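Local coordinates for insecticidal crystal protein Cry35Ab1 (Bacillus thuringiensis, PDB 4JP0) that forms one component of a binary insecticidal toxin with Cry34Ab1, active on western corn rootworm and probably targeting the larval midgut epithelium, at residues Val69-Val72 against Ile77-Ser80; Ala20-Leu23 against Asp27-Val30; Ile253-Lys258 against Thr335-Thr340. All blocks are in the same frame, centred on the assembly; numbering follows the deposited sequence. Where two conformers were deposited one is given.

Contact 1: residues Val69-Val72 against Ile77-Ser80; sequences VWNV and INVS
Val72 and Ile77 press together next to the turn of a two-stranded antiparallel hairpin, CG2 of Val72 lying 3.3 Å from CD1 of Ile77, closer than ordinary carbon packing. Ile77 reaches this far because CG1 stands anti to the carbonyl carbon (chi1 -54°), while its other branch, CG2, meets the Trp70 indole obliquely. That methyl sits 3.7 Å above the ring plane, offset toward the rim, while CD1 of Trp70 meets CG1 of Val79 at 4.0 Å. These four side chains form the apolar face of the hairpin.

The other face, where Val69 stands with Asn71, Asn78 and Ser80, is more polar, and its Asn78 and Ser80 are partly exposed. The two amides lie side by side with planes 38° apart, and ND2 of Asn71 gives a bent bond to OD1 of Asn78 at 3.2 Å; OD1 of Asn71 is taken by Gln89. A weak bond from Ser80 OG to that same Asn78 oxygen is doubtful, since Ser80 was deposited in two conformers. Four backbone bonds join the hydrogen-bonded pairs Val69-Ser80 and Asn71-Asn78; Val69 N to Ser80 O is nearly straight (173°, 2.9 Å), whereas Asn71 N to Asn78 O is bent.

The hairpin belongs to the ricin-B-type beta-trefoil. Its apolar face packs on Leu123 of strand 121-124 and Trp91 of strand 91-96, Trp70 meets Trp47 edge-to-face, and Val69 rests against strand 56-61.

Contact 2: residues Ala20-Leu23 against Asp27-Val30; sequences ATYL and DSGV
Ala20 meets Val30 through its backbone oxygen: Ala20 O lies 3.3 Å from Val30 CA in a CA-H...O contact, and CG1 of Val30 comes within 3.8 Å of the same oxygen. The methyl of Ala20 turns the other way, onto Leu45 of strand 43-52, while its backbone pairs with Ser31 just beyond the contact.

At Thr21 the two branches part company. With chi1 at 44° the hydroxyl is lodged between the backbone N and the carbonyl carbon, where Asn65 binds it, and CG2 is left to face the other segment. The result is a light mixed contact: CG2 crosses Val30 CG2 at 4.0 Å and approaches Gly29 O at 3.7 Å, and Thr21 CB lies 3.5 Å from Ser28 OG. Thr21 also touches Trp47 and Val79, side chains of the ricin-B-type beta-trefoil to which this connection between strands 18-22 and 31-33 belongs; 27-30 is the return arm of that connection.

Tyr22 supplies the hydrogen bond across the two segments. Its backbone N donates to Ser28 OG over 2.9 Å, almost straight at 165°. Ser28 can receive it because its hydroxyl is swung away from its own N (chi1 -172°) toward the strand. The same hydroxyl donates to Gly29 O at 2.8 Å, so one oxygen is gripped both as acceptor and as donor. The phenol ring of Tyr22 runs on to meet Tyr43 edge-to-face, and Tyr22 O accepts from Asn65 ND2.

Contact 3: residues Ile253-Lys258 against Thr335-Thr340; sequences IDSGMK and TSDNDT
Ser255 holds OG anti to its carbonyl carbon (chi1 -77°), and Asp337 extends CG opposite its own N (chi1 180°); together these torsions set the serine hydroxyl beside the aspartate side chain. The nearest approach, Ser255 OG to Asp337 CB at 3.5 Å, is packing alone, and the polar joining is done by two ordered waters. Water 1 donates to Ile253 O at 2.6 Å, is bonded to Ser255 OG at 2.9 Å, and reaches Asp337 OD1 only weakly. Water 2 spans Ser255 OG at 2.8 Å and Thr335 OG1 at 2.7 Å. The serine oxygen is therefore the node where both bridges meet, and Met290 packs against Ser255 and Thr335 alike.

Asp337 is in turn fixed by its own chain. Its OD1 accepts from Asp339 N at 2.9 Å, from above the carboxylate plane, and Asp337 O receives both Thr340 N and Thr340 OG1. A side-chain acceptor two residues ahead of its donor, over a backbone bond of Asp337 O to Thr340 N (2.7 Å), is the pattern of an Asx turn combined with a beta turn, here interrupting the four-stranded antiparallel sheet that includes strand 327-346.

Contacts 1 and 2 are one neighbourhood: their centres are 9 Å apart, and the connection at 27-30 edges the hairpin strand 76-80, with probable backbone hydrogen bonds from Val30 N to Ile77 O and from Val79 N to Ser28 O. Both are largely buried in the trefoil, yet contact 1 is regular strand pairing with an apolar face, whereas contact 2 depends on a single serine hydroxyl and a few methyls. Contact 3 lies about 37 Å from contact 1, centre to centre, on the opposite side of the chain's centre and in the P42 toxin region. Smaller and only partly buried, it joins sequence-distant segments largely through water.

Contact 1: residues Val69-Val72 against Ile77-Ser80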
ATOM      1  N   VAL A  69     -14.332   6.871  14.047  1.00 14.31           N
ATOM      2  CA  VAL A  69     -15.098   5.777  13.505  1.00 13.97           C
ATOM      3  C   VAL A  69     -15.883   5.027  14.568  1.00 13.43           C
ATOM      4  O   VAL A  69     -15.559   5.072  15.762  1.00 12.09           O
ATOM      5  CB  VAL A  69     -14.148   4.751  12.810  1.00 14.60           C
ATOM      6  CG1 VAL A  69     -13.243   5.475  11.761  1.00 14.70           C
ATOM      7  CG2 VAL A  69     -13.262   4.063  13.830  1.00 15.82           C
ATOM      8  N   TRP A  70     -16.903   4.297  14.140  1.00 12.75           N
ATOM      9  CA  TRP A  70     -17.697   3.565  15.123  1.00 14.37           C
ATOM     10  C   TRP A  70     -16.800   2.613  15.909  1.00 14.12           C
ATOM     11  O   TRP A  70     -15.968   1.871  15.343  1.00 13.65           O
ATOM     12  CB  TRP A  70     -18.857   2.805  14.473  1.00 14.05           C
ATOM     13  CG  TRP A  70     -20.030   3.639  14.028  1.00 17.46           C
ATOM     14  CD1 TRP A  70     -20.077   4.997  13.781  1.00 14.84           C
ATOM     15  CD2 TRP A  70     -21.318   3.138  13.741  1.00 15.12           C
ATOM     16  NE1 TRP A  70     -21.343   5.348  13.344  1.00 13.61           N
ATOM     17  CE2 TRP A  70     -22.121   4.221  13.325  1.00 17.08           C
ATOM     18  CE3 TRP A  70     -21.886   1.867  13.803  1.00 16.01           C
ATOM     19  CZ2 TRP A  70     -23.458   4.068  12.982  1.00 17.53           C
ATOM     20  CZ3 TRP A  70     -23.218   1.721  13.448  1.00 19.85           C
ATOM     21  CH2 TRP A  70     -23.976   2.814  13.046  1.00 21.27           C
ATOM     22  N   ASN A  71     -17.022   2.588  17.213  1.00 13.62           N
ATOM     23  CA  ASN A  71     -16.151   1.901  18.107  1.00 15.34           C
ATOM     24  C   ASN A  71     -16.988   1.317  19.219  1.00 16.04           C
ATOM     25  O   ASN A  71     -17.808   2.002  19.790  1.00 16.08           O
ATOM     26  CB  ASN A  71     -15.167   2.941  18.657  1.00 15.49           C
ATOM     27  CG  ASN A  71     -14.203   2.382  19.687  1.00 19.06           C
ATOM     28  OD1 ASN A  71     -13.122   1.877  19.328  1.00 21.46           O
ATOM     29  ND2 ASN A  71     -14.533   2.548  20.983  1.00 17.86           N
ATOM     30  N   VAL A  72     -16.819   0.026  19.481  1.00 17.21           N
ATOM     31  CA  VAL A  72     -17.651  -0.635  20.462  1.00 18.34           C
ATOM     32  C   VAL A  72     -16.958  -0.743  21.805  1.00 20.34           C
ATOM     33  O   VAL A  72     -15.825  -1.239  21.901  1.00 20.03           O
ATOM     34  CB  VAL A  72     -18.014  -2.052  19.994  1.00 19.93           C
ATOM     35  CG1 VAL A  72     -18.865  -2.798  21.045  1.00 19.09           C
ATOM     36  CG2 VAL A  72     -18.726  -1.980  18.642  1.00 19.94           C
ATOM     37  N   ILE A  77     -21.908   2.083  21.420  1.00 15.33           N
ATOM     38  CA  ILE A  77     -21.110   2.527  20.302  1.00 16.29           C
ATOM     39  C   ILE A  77     -20.815   3.999  20.490  1.00 15.85           C
ATOM     40  O   ILE A  77     -21.722   4.784  20.809  1.00 14.74           O
ATOM     41  CB  ILE A  77     -21.874   2.413  18.943  1.00 15.95           C
ATOM     42  CG1 ILE A  77     -22.433   1.005  18.703  1.00 20.41           C
ATOM     43  CG2 ILE A  77     -20.932   2.837  17.841  1.00 16.94           C
ATOM     44  CD1 ILE A  77     -21.412  -0.075  18.888  1.00 27.67           C
ATOM     45  N   ASN A  78     -19.562   4.370  20.295  1.00 15.46           N
ATOM     46  CA  ASN A  78     -19.200   5.757  20.221  1.00 16.38           C
ATOM     47  C   ASN A  78     -18.277   5.910  19.022  1.00 17.04           C
ATOM     48  O   ASN A  78     -18.094   4.950  18.262  1.00 17.72           O
ATOM     49  CB  ASN A  78     -18.532   6.243  21.544  1.00 17.12           C
ATOM     50  CG  ASN A  78     -17.150   5.689  21.720  1.00 19.86           C
ATOM     51  OD1 ASN A  78     -16.712   4.844  20.949  1.00 21.17           O
ATOM     52  ND2 ASN A  78     -16.428   6.181  22.731  1.00 26.45           N
ATOM     53  N   VAL A  79     -17.782   7.123  18.766  1.00 16.43           N
ATOM     54  CA  VAL A  79     -16.787   7.253  17.712  1.00 15.65           C
ATOM     55  C   VAL A  79     -15.436   7.488  18.360  1.00 16.01           C
ATOM     56  O   VAL A  79     -15.329   8.290  19.320  1.00 16.35           O
ATOM     57  CB  VAL A  79     -17.109   8.350  16.657  1.00 16.22           C
ATOM     58  CG1 VAL A  79     -18.226   7.902  15.727  1.00 15.51           C
ATOM     59  CG2 VAL A  79     -17.431   9.762  17.338  1.00 14.11           C
ATOM     60  N   SER A  80     -14.418   6.765  17.869  1.00 15.10           N
ATOM     61  CA  SER A  80     -13.072   6.916  18.413  1.00 15.46           C
ATOM     62  C   SER A  80     -12.059   6.962  17.280  1.00 15.99           C
ATOM     63  O   SER A  80     -12.345   6.567  16.147  1.00 15.38           O
ATOM     64  CB  SER A  80     -12.695   5.729  19.319  0.34 15.91           C
ATOM     65  OG  SER A  80     -13.606   5.528  20.381  0.34 14.87           O
TER

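Contact 2: residues Ala20-Leu23 against Asp27-Val30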
ATOM      1  N   ALA A  20     -26.778   8.679  14.884  1.00 14.51           N
ATOM      2  CA  ALA A  20     -26.300  10.068  14.951  1.00 14.74           C
ATOM      3  C   ALA A  20     -25.235  10.290  16.015  1.00 14.76           C
ATOM      4  O   ALA A  20     -25.235   9.621  17.029  1.00 14.52           O
ATOM      5  CB  ALA A  20     -27.487  10.965  15.285  1.00 15.80           C
ATOM      6  N   THR A  21     -24.330  11.247  15.794  1.00 15.55           N
ATOM      7  CA  THR A  21     -23.430  11.682  16.863  1.00 15.29           C
ATOM      8  C   THR A  21     -23.662  13.168  17.084  1.00 16.74           C
ATOM      9  O   THR A  21     -24.157  13.858  16.171  1.00 16.14           O
ATOM     10  CB  THR A  21     -21.942  11.508  16.496  1.00 16.12           C
ATOM     11  OG1 THR A  21     -21.723  11.948  15.165  1.00 14.94           O
ATOM     12  CG2 THR A  21     -21.535  10.076  16.477  1.00 15.88           C
ATOM     13  N   TYR A  22     -23.255  13.673  18.257  1.00 16.92           N
ATOM     14  CA  TYR A  22     -23.370  15.108  18.551  1.00 19.27           C
ATOM     15  C   TYR A  22     -22.202  15.759  17.806  1.00 18.59           C
ATOM     16  O   TYR A  22     -21.094  15.268  17.894  1.00 18.30           O
ATOM     17  CB  TYR A  22     -23.190  15.394  20.060  1.00 20.93           C
ATOM     18  CG  TYR A  22     -24.351  15.083  20.985  1.00 28.28           C
ATOM     19  CD1 TYR A  22     -24.579  15.857  22.142  1.00 34.08           C
ATOM     20  CD2 TYR A  22     -25.193  14.021  20.753  1.00 33.05           C
ATOM     21  CE1 TYR A  22     -25.625  15.572  23.004  1.00 37.40           C
ATOM     22  CE2 TYR A  22     -26.260  13.743  21.620  1.00 38.01           C
ATOM     23  CZ  TYR A  22     -26.459  14.520  22.729  1.00 38.60           C
ATOM     24  OH  TYR A  22     -27.507  14.236  23.574  1.00 45.29           O
ATOM     25  N   LEU A  23     -22.433  16.842  17.078  1.00 18.63           N
ATOM     26  CA  LEU A  23     -21.362  17.446  16.285  1.00 20.31           C
ATOM     27  C   LEU A  23     -20.257  18.097  17.087  1.00 21.85           C
ATOM     28  O   LEU A  23     -19.116  18.180  16.629  1.00 23.24           O
ATOM     29  CB  LEU A  23     -21.925  18.564  15.386  1.00 20.42           C
ATOM     30  CG  LEU A  23     -22.632  18.188  14.113  1.00 20.93           C
ATOM     31  CD1 LEU A  23     -23.188  19.433  13.457  1.00 20.83           C
ATOM     32  CD2 LEU A  23     -21.683  17.433  13.152  1.00 19.72           C
ATOM     33  N   ASP A  27     -15.731  12.878  20.892  1.00 21.28           N
ATOM     34  CA  ASP A  27     -15.808  11.447  21.264  1.00 21.38           C
ATOM     35  C   ASP A  27     -17.226  10.954  21.484  1.00 19.83           C
ATOM     36  O   ASP A  27     -17.478   9.989  22.247  1.00 18.68           O
ATOM     37  CB  ASP A  27     -15.044  11.208  22.549  1.00 22.57           C
ATOM     38  CG  ASP A  27     -13.610  11.631  22.432  1.00 28.36           C
ATOM     39  OD1 ASP A  27     -12.933  11.079  21.543  1.00 33.23           O
ATOM     40  OD2 ASP A  27     -13.093  12.520  23.158  1.00 35.26           O
ATOM     41  N   SER A  28     -18.146  11.644  20.842  1.00 17.39           N
ATOM     42  CA  SER A  28     -19.563  11.359  20.967  1.00 16.94           C
ATOM     43  C   SER A  28     -19.952   9.903  20.882  1.00 16.05           C
ATOM     44  O   SER A  28     -19.462   9.160  20.008  1.00 15.73           O
ATOM     45  CB  SER A  28     -20.296  12.056  19.816  1.00 15.66           C
ATOM     46  OG  SER A  28     -21.698  11.956  19.992  1.00 17.08           O
ATOM     47  N   GLY A  29     -20.913   9.519  21.731  1.00 15.13           N
ATOM     48  CA  GLY A  29     -21.581   8.237  21.578  1.00 14.99           C
ATOM     49  C   GLY A  29     -22.485   8.329  20.358  1.00 14.08           C
ATOM     50  O   GLY A  29     -22.811   9.424  19.888  1.00 14.47           O
ATOM     51  N   VAL A  30     -22.902   7.181  19.838  1.00 13.01           N
ATOM     52  CA  VAL A  30     -23.851   7.112  18.740  1.00 13.65           C
ATOM     53  C   VAL A  30     -25.236   6.826  19.326  1.00 14.00           C
ATOM     54  O   VAL A  30     -25.395   5.917  20.135  1.00 13.69           O
ATOM     55  CB  VAL A  30     -23.488   5.987  17.763  1.00 13.47           C
ATOM     56  CG1 VAL A  30     -24.530   5.919  16.621  1.00 15.05           C
ATOM     57  CG2 VAL A  30     -22.105   6.223  17.200  1.00 15.13           C
TER

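Contact 3: residues Ile253-Lys258 against Thr335-Thr340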
ATOM      1  N   ILE A 253      14.543  -5.908   5.175  1.00 29.27           N
ATOM      2  CA  ILE A 253      15.739  -6.175   4.365  1.00 31.05           C
ATOM      3  C   ILE A 253      15.479  -7.094   3.148  1.00 30.95           C
ATOM      4  O   ILE A 253      16.227  -7.128   2.150  1.00 30.99           O
ATOM      5  CB  ILE A 253      16.858  -6.708   5.326  1.00 30.27           C
ATOM      6  CG1 ILE A 253      18.217  -6.775   4.637  1.00 30.97           C
ATOM      7  CG2 ILE A 253      16.469  -8.059   5.922  1.00 30.93           C
ATOM      8  CD1 ILE A 253      19.374  -6.912   5.607  1.00 36.74           C
ATOM      9  N   ASP A 254      14.419  -7.846   3.325  1.00 30.72           N
ATOM     10  CA  ASP A 254      13.728  -8.782   2.468  1.00 31.58           C
ATOM     11  C   ASP A 254      13.053  -8.044   1.275  1.00 30.69           C
ATOM     12  O   ASP A 254      12.634  -8.646   0.270  1.00 29.02           O
ATOM     13  CB  ASP A 254      12.587  -9.262   3.445  1.00 33.30           C
ATOM     14  CG  ASP A 254      11.729 -10.397   2.902  1.00 36.78           C
ATOM     15  OD1 ASP A 254      11.077 -10.238   1.830  1.00 46.14           O
ATOM     16  OD2 ASP A 254      11.597 -11.475   3.502  1.00 37.79           O
ATOM     17  N   SER A 255      12.945  -6.726   1.392  1.00 29.83           N
ATOM     18  CA  SER A 255      12.081  -5.936   0.487  1.00 28.41           C
ATOM     19  C   SER A 255      10.606  -6.301   0.687  1.00 28.22           C
ATOM     20  O   SER A 255       9.726  -5.873  -0.078  1.00 26.41           O
ATOM     21  CB  SER A 255      12.462  -6.061  -0.988  1.00 28.94           C
ATOM     22  OG  SER A 255      13.610  -5.280  -1.280  1.00 28.48           O
ATOM     23  N   GLY A 256      10.316  -7.086   1.716  1.00 27.36           N
ATOM     24  CA  GLY A 256       8.921  -7.388   1.996  1.00 27.94           C
ATOM     25  C   GLY A 256       8.388  -6.377   2.996  1.00 27.58           C
ATOM     26  O   GLY A 256       9.153  -5.692   3.659  1.00 26.73           O
ATOM     27  N   MET A 257       7.077  -6.290   3.124  1.00 27.53           N
ATOM     28  CA  MET A 257       6.529  -5.302   4.032  1.00 28.62           C
ATOM     29  C   MET A 257       6.262  -5.906   5.414  1.00 28.74           C
ATOM     30  O   MET A 257       5.977  -7.093   5.540  1.00 29.08           O
ATOM     31  CB  MET A 257       5.248  -4.668   3.470  1.00 28.81           C
ATOM     32  CG  MET A 257       4.233  -5.669   2.963  1.00 30.04           C
ATOM     33  SD  MET A 257       2.802  -4.844   2.189  1.00 31.24           S
ATOM     34  CE  MET A 257       1.734  -6.239   2.057  1.00 29.67           C
ATOM     35  N   LYS A 258       6.342  -5.051   6.428  1.00 28.87           N
ATOM     36  CA  LYS A 258       6.142  -5.422   7.820  1.00 29.59           C
ATOM     37  C   LYS A 258       5.291  -4.325   8.446  1.00 29.10           C
ATOM     38  O   LYS A 258       5.586  -3.158   8.306  1.00 27.97           O
ATOM     39  CB  LYS A 258       7.520  -5.586   8.502  1.00 30.48           C
ATOM     40  CG  LYS A 258       7.591  -5.365  10.019  1.00 32.50           C
ATOM     41  CD  LYS A 258       6.835  -6.354  10.816  1.00 36.63           C
ATOM     42  CE  LYS A 258       7.263  -6.269  12.309  1.00 39.66           C
ATOM     43  NZ  LYS A 258       6.528  -5.187  13.076  1.00 41.43           N
ATOM     44  N   THR A 335      13.587   1.922  -2.572  1.00 24.49           N
ATOM     45  CA  THR A 335      14.443   0.884  -1.990  1.00 24.19           C
ATOM     46  C   THR A 335      15.025   0.058  -3.125  1.00 24.33           C
ATOM     47  O   THR A 335      14.459   0.044  -4.220  1.00 23.57           O
ATOM     48  CB  THR A 335      13.644  -0.039  -1.040  1.00 24.61           C
ATOM     49  OG1 THR A 335      12.612  -0.723  -1.753  1.00 24.40           O
ATOM     50  CG2 THR A 335      12.881   0.772   0.040  1.00 24.08           C
ATOM     51  N   SER A 336      16.150  -0.618  -2.875  1.00 24.05           N
ATOM     52  CA  SER A 336      16.710  -1.520  -3.872  1.00 24.28           C
ATOM     53  C   SER A 336      16.923  -2.875  -3.212  1.00 25.02           C
ATOM     54  O   SER A 336      17.218  -2.953  -2.031  1.00 25.14           O
ATOM     55  CB  SER A 336      18.017  -0.976  -4.451  1.00 25.52           C
ATOM     56  OG  SER A 336      18.977  -0.808  -3.425  1.00 25.50           O
ATOM     57  N   ASP A 337      16.783  -3.924  -4.000  1.00 26.15           N
ATOM     58  CA  ASP A 337      16.742  -5.319  -3.568  1.00 26.49           C
ATOM     59  C   ASP A 337      17.989  -6.041  -4.074  1.00 27.44           C
ATOM     60  O   ASP A 337      18.144  -6.299  -5.276  1.00 25.70           O
ATOM     61  CB  ASP A 337      15.489  -5.924  -4.194  1.00 27.20           C
ATOM     62  CG  ASP A 337      15.284  -7.380  -3.852  1.00 30.15           C
ATOM     63  OD1 ASP A 337      16.212  -8.006  -3.272  1.00 31.90           O
ATOM     64  OD2 ASP A 337      14.218  -7.977  -4.164  1.00 31.19           O
ATOM     65  N   ASN A 338      18.883  -6.360  -3.144  1.00 28.67           N
ATOM     66  CA  ASN A 338      20.159  -6.952  -3.520  1.00 29.72           C
ATOM     67  C   ASN A 338      19.985  -8.276  -4.233  1.00 29.54           C
ATOM     68  O   ASN A 338      20.885  -8.711  -4.954  1.00 29.80           O
ATOM     69  CB  ASN A 338      21.113  -7.042  -2.338  1.00 30.90           C
ATOM     70  CG  ASN A 338      20.719  -8.101  -1.366  1.00 33.42           C
ATOM     71  OD1 ASN A 338      19.560  -8.169  -0.937  1.00 37.48           O
ATOM     72  ND2 ASN A 338      21.684  -8.949  -0.997  1.00 36.43           N
ATOM     73  N   ASP A 339      18.816  -8.903  -4.089  1.00 29.39           N
ATOM     74  CA  ASP A 339      18.595 -10.155  -4.806  1.00 29.69           C
ATOM     75  C   ASP A 339      18.358  -9.911  -6.303  1.00 28.46           C
ATOM     76  O   ASP A 339      18.291 -10.852  -7.111  1.00 28.03           O
ATOM     77  CB  ASP A 339      17.446 -10.953  -4.181  1.00 30.79           C
ATOM     78  CG  ASP A 339      17.901 -11.750  -2.965  1.00 34.05           C
ATOM     79  OD1 ASP A 339      19.120 -12.033  -2.854  1.00 36.08           O
ATOM     80  OD2 ASP A 339      17.132 -12.142  -2.074  1.00 39.26           O
ATOM     81  N   THR A 340      18.244  -8.648  -6.686  1.00 26.59           N
ATOM     82  CA  THR A 340      18.044  -8.362  -8.104  1.00 26.02           C
ATOM     83  C   THR A 340      19.307  -7.877  -8.778  1.00 26.06           C
ATOM     84  O   THR A 340      19.276  -7.481  -9.942  1.00 25.69           O
ATOM     85  CB  THR A 340      16.966  -7.295  -8.333  1.00 25.49           C
ATOM     86  OG1 THR A 340      17.381  -6.051  -7.747  1.00 25.73           O
ATOM     87  CG2 THR A 340      15.678  -7.674  -7.614  1.00 25.32           C
TER
HETATM   88  O   HOH W   1      15.917  -6.783  -0.450  1.00 32.92           O
HETATM   89  O   HOH W   2      13.719  -2.936  -2.757  1.00 32.22           O